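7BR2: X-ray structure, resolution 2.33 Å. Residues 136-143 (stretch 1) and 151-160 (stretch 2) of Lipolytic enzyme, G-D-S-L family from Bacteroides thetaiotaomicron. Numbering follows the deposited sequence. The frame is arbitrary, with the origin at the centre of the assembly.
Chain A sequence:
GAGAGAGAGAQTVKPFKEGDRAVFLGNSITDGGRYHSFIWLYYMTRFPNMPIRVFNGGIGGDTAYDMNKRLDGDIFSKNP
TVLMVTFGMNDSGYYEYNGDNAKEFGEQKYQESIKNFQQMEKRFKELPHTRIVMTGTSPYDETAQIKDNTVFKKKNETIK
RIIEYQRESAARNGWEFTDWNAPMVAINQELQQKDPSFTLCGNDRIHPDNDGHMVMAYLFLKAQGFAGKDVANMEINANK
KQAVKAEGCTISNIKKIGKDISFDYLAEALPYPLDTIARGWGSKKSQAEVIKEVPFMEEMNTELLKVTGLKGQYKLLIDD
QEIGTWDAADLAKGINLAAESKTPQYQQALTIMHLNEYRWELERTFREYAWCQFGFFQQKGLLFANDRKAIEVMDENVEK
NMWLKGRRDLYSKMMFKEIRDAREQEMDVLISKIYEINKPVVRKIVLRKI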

# COMPACT_ATOMS: atom_id res chain seq x y z
N GLY A 136 -12.65 -0.13 5.62
CA GLY A 136 -12.64 -0.34 7.06
C GLY A 136 -11.22 -0.39 7.58
O GLY A 136 -10.40 -1.13 7.03
N THR A 137 -10.91 0.42 8.59
CA THR A 137 -9.53 0.52 9.06
C THR A 137 -8.97 -0.83 9.51
O THR A 137 -9.70 -1.73 9.94
CB THR A 137 -9.42 1.51 10.22
OG1 THR A 137 -8.09 1.46 10.75
CG2 THR A 137 -10.40 1.15 11.33
N SER A 138 -7.64 -0.95 9.40
CA SER A 138 -6.92 -2.03 10.04
C SER A 138 -7.23 -2.05 11.54
O SER A 138 -7.60 -1.03 12.12
CB SER A 138 -5.42 -1.87 9.78
OG SER A 138 -4.96 -0.57 10.12
N PRO A 139 -7.06 -3.19 12.20
CA PRO A 139 -7.60 -3.35 13.56
C PRO A 139 -6.62 -2.97 14.66
O PRO A 139 -5.41 -2.88 14.46
CB PRO A 139 -7.91 -4.85 13.61
CG PRO A 139 -6.79 -5.46 12.80
CD PRO A 139 -6.46 -4.45 11.71
N TYR A 140 -7.18 -2.75 15.85
CA TYR A 140 -6.39 -2.75 17.08
C TYR A 140 -6.22 -4.19 17.54
O TYR A 140 -7.21 -4.89 17.81
CB TYR A 140 -7.07 -1.92 18.16
CG TYR A 140 -6.32 -1.90 19.47
CD1 TYR A 140 -5.22 -1.08 19.66
CD2 TYR A 140 -6.70 -2.73 20.52
CE1 TYR A 140 -4.52 -1.07 20.86
CE2 TYR A 140 -6.01 -2.73 21.73
CZ TYR A 140 -4.92 -1.90 21.89
OH TYR A 140 -4.23 -1.89 23.09
N ASP A 141 -4.97 -4.66 17.61
CA ASP A 141 -4.71 -6.07 17.89
C ASP A 141 -4.79 -6.33 19.39
O ASP A 141 -3.84 -6.08 20.13
CB ASP A 141 -3.35 -6.48 17.36
CG ASP A 141 -3.13 -7.97 17.42
OD1 ASP A 141 -3.99 -8.69 18.00
OD2 ASP A 141 -2.08 -8.43 16.93
N GLU A 142 -5.91 -6.89 19.84
CA GLU A 142 -6.16 -7.16 21.25
C GLU A 142 -5.57 -8.48 21.74
O GLU A 142 -5.40 -8.65 22.95
CB GLU A 142 -7.67 -7.19 21.49
CG GLU A 142 -8.39 -5.89 21.24
CD GLU A 142 -9.91 -6.03 21.34
OE1 GLU A 142 -10.40 -7.17 21.55
OE2 GLU A 142 -10.61 -5.00 21.31
N THR A 143 -5.21 -9.39 20.83
CA THR A 143 -4.85 -10.75 21.20
C THR A 143 -3.35 -11.02 21.20
O THR A 143 -2.91 -11.98 21.84
CB THR A 143 -5.58 -11.75 20.28
OG1 THR A 143 -5.14 -11.58 18.92
CG2 THR A 143 -7.07 -11.50 20.32
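Stretch 2, residues 151-160: VFKKKNETIK

Tyr140 is the centre of the contact. Its CA-to-CB bond points toward stretch 2, and it has the largest area covered by the other stretch. The extended side chain of Lys155 lies over one face of the ring. Lys155 CD is 3.7 Å from the centroid of the Tyr140 ring and almost on its normal, a CH-pi contact. Val151 sits at the ring edge, with Val151 CG1 4.3 Å from Tyr140 CE2. The Phe152 ring meets the Tyr140 ring obliquely, their planes at 32°, and Phe152 CD2 is 3.6 Å from Tyr140 CZ. Ile159 touches two residues of stretch 1: Ile159 CD1 lies 3.9 Å from Tyr140 CB, and Ile159 CG2 is 3.6 Å from Thr137 CG2.

Stretch 1 is irregular from Thr137 onward. Stretch 2 begins as loop, makes a type II turn from Phe152 to Lys155, and enters a helix at Lys155 that continues beyond Lys160. Lys154 is the N-cap residue, with the positive phi (68°) usual at the third position of such a turn. The two stretches run in opposite senses: by CA positions Val151 pairs with Glu142 and Asn156 with Tyr140, and Ile159 reaches back to Thr137.

Three backbone N-H groups make the hydrogen bonds of this contact. Phe152 N donates to Tyr140 OH at 3.0 Å, nearly straight, so the phenol accepts from the backbone at the start of the turn that leads into the helix. Tyr140 N donates to Asn156 OD1 at 3.2 Å, tying the loop backbone to a helix side chain.

Glu142 forms the outer edge. Its CA-to-CB bond points sideways, but its carboxylate reaches the start of the helix. Asn156 N donates to Glu142 OE2 at 2.8 Å. Lys155 N is equally close to Glu142 OE2, at 2.8 Å, but the angle is too poor for a hydrogen bond. Glu157 OE2 lies 4.1 Å from Glu142 OE1, a pair of like charges with no bond between them.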

# COMPACT_ATOMS: atom_id res chain seq x y z
N VAL A 151 -3.25 -4.08 26.90
CA VAL A 151 -4.34 -4.13 25.92
C VAL A 151 -5.47 -3.22 26.36
O VAL A 151 -5.94 -3.30 27.50
CB VAL A 151 -4.85 -5.57 25.76
CG1 VAL A 151 -6.08 -5.61 24.87
CG2 VAL A 151 -3.77 -6.45 25.21
N PHE A 152 -5.95 -2.37 25.44
CA PHE A 152 -7.19 -1.63 25.66
C PHE A 152 -8.36 -2.55 25.32
O PHE A 152 -8.68 -2.77 24.15
CB PHE A 152 -7.20 -0.34 24.84
CG PHE A 152 -6.02 0.56 25.12
CD1 PHE A 152 -5.78 1.02 26.41
CD2 PHE A 152 -5.14 0.91 24.12
CE1 PHE A 152 -4.69 1.83 26.69
CE2 PHE A 152 -4.04 1.73 24.40
CZ PHE A 152 -3.82 2.18 25.68
N LYS A 153 -9.01 -3.10 26.35
CA LYS A 153 -9.91 -4.23 26.17
C LYS A 153 -11.15 -3.83 25.38
O LYS A 153 -11.83 -2.85 25.71
CB LYS A 153 -10.31 -4.81 27.53
CG LYS A 153 -9.20 -5.59 28.22
CD LYS A 153 -9.63 -6.24 29.53
CE LYS A 153 -9.32 -5.41 30.76
NZ LYS A 153 -10.32 -4.37 31.05
N LYS A 154 -11.44 -4.61 24.34
CA LYS A 154 -12.63 -4.48 23.50
C LYS A 154 -12.65 -3.21 22.64
O LYS A 154 -13.69 -2.85 22.09
CB LYS A 154 -13.91 -4.61 24.33
CG LYS A 154 -14.04 -6.01 24.95
CD LYS A 154 -14.19 -6.99 23.79
CE LYS A 154 -14.37 -8.43 24.20
NZ LYS A 154 -14.44 -9.30 22.99
N LYS A 155 -11.49 -2.57 22.48
CA LYS A 155 -11.41 -1.37 21.65
C LYS A 155 -11.71 -1.70 20.18
O LYS A 155 -12.43 -0.95 19.49
CB LYS A 155 -10.02 -0.74 21.84
CG LYS A 155 -9.51 0.15 20.73
CD LYS A 155 -8.18 0.79 21.11
CE LYS A 155 -7.61 1.63 19.97
NZ LYS A 155 -8.43 2.81 19.64
N ASN A 156 -11.23 -2.85 19.70
CA ASN A 156 -11.51 -3.20 18.32
C ASN A 156 -12.99 -3.47 18.08
O ASN A 156 -13.42 -3.42 16.92
CB ASN A 156 -10.71 -4.41 17.87
CG ASN A 156 -10.63 -4.50 16.38
OD1 ASN A 156 -10.23 -3.54 15.72
ND2 ASN A 156 -11.06 -5.62 15.81
N GLU A 157 -13.78 -3.73 19.12
CA GLU A 157 -15.22 -3.91 18.91
C GLU A 157 -15.91 -2.59 18.58
O GLU A 157 -16.80 -2.55 17.72
CB GLU A 157 -15.85 -4.58 20.13
CG GLU A 157 -15.14 -5.87 20.57
CD GLU A 157 -14.92 -6.87 19.43
OE1 GLU A 157 -15.85 -7.09 18.63
OE2 GLU A 157 -13.80 -7.43 19.34
N THR A 158 -15.52 -1.51 19.26
CA THR A 158 -16.00 -0.19 18.86
C THR A 158 -15.54 0.15 17.45
O THR A 158 -16.31 0.70 16.64
CB THR A 158 -15.52 0.86 19.87
OG1 THR A 158 -16.03 0.54 21.17
CG2 THR A 158 -15.97 2.27 19.48
N ILE A 159 -14.28 -0.19 17.12
CA ILE A 159 -13.80 0.02 15.76
C ILE A 159 -14.69 -0.72 14.76
O ILE A 159 -15.15 -0.15 13.76
CB ILE A 159 -12.33 -0.41 15.64
CG1 ILE A 159 -11.43 0.55 16.42
CG2 ILE A 159 -11.90 -0.46 14.19
CD1 ILE A 159 -9.99 0.12 16.46
N LYS A 160 -14.98 -2.00 15.03
CA LYS A 160 -15.81 -2.79 14.13
C LYS A 160 -17.22 -2.22 14.01
O LYS A 160 -17.83 -2.30 12.94
CB LYS A 160 -15.86 -4.25 14.60
CG LYS A 160 -14.63 -5.06 14.21
CD LYS A 160 -14.46 -6.30 15.07
CE LYS A 160 -15.56 -7.32 14.82
NZ LYS A 160 -15.26 -8.63 15.48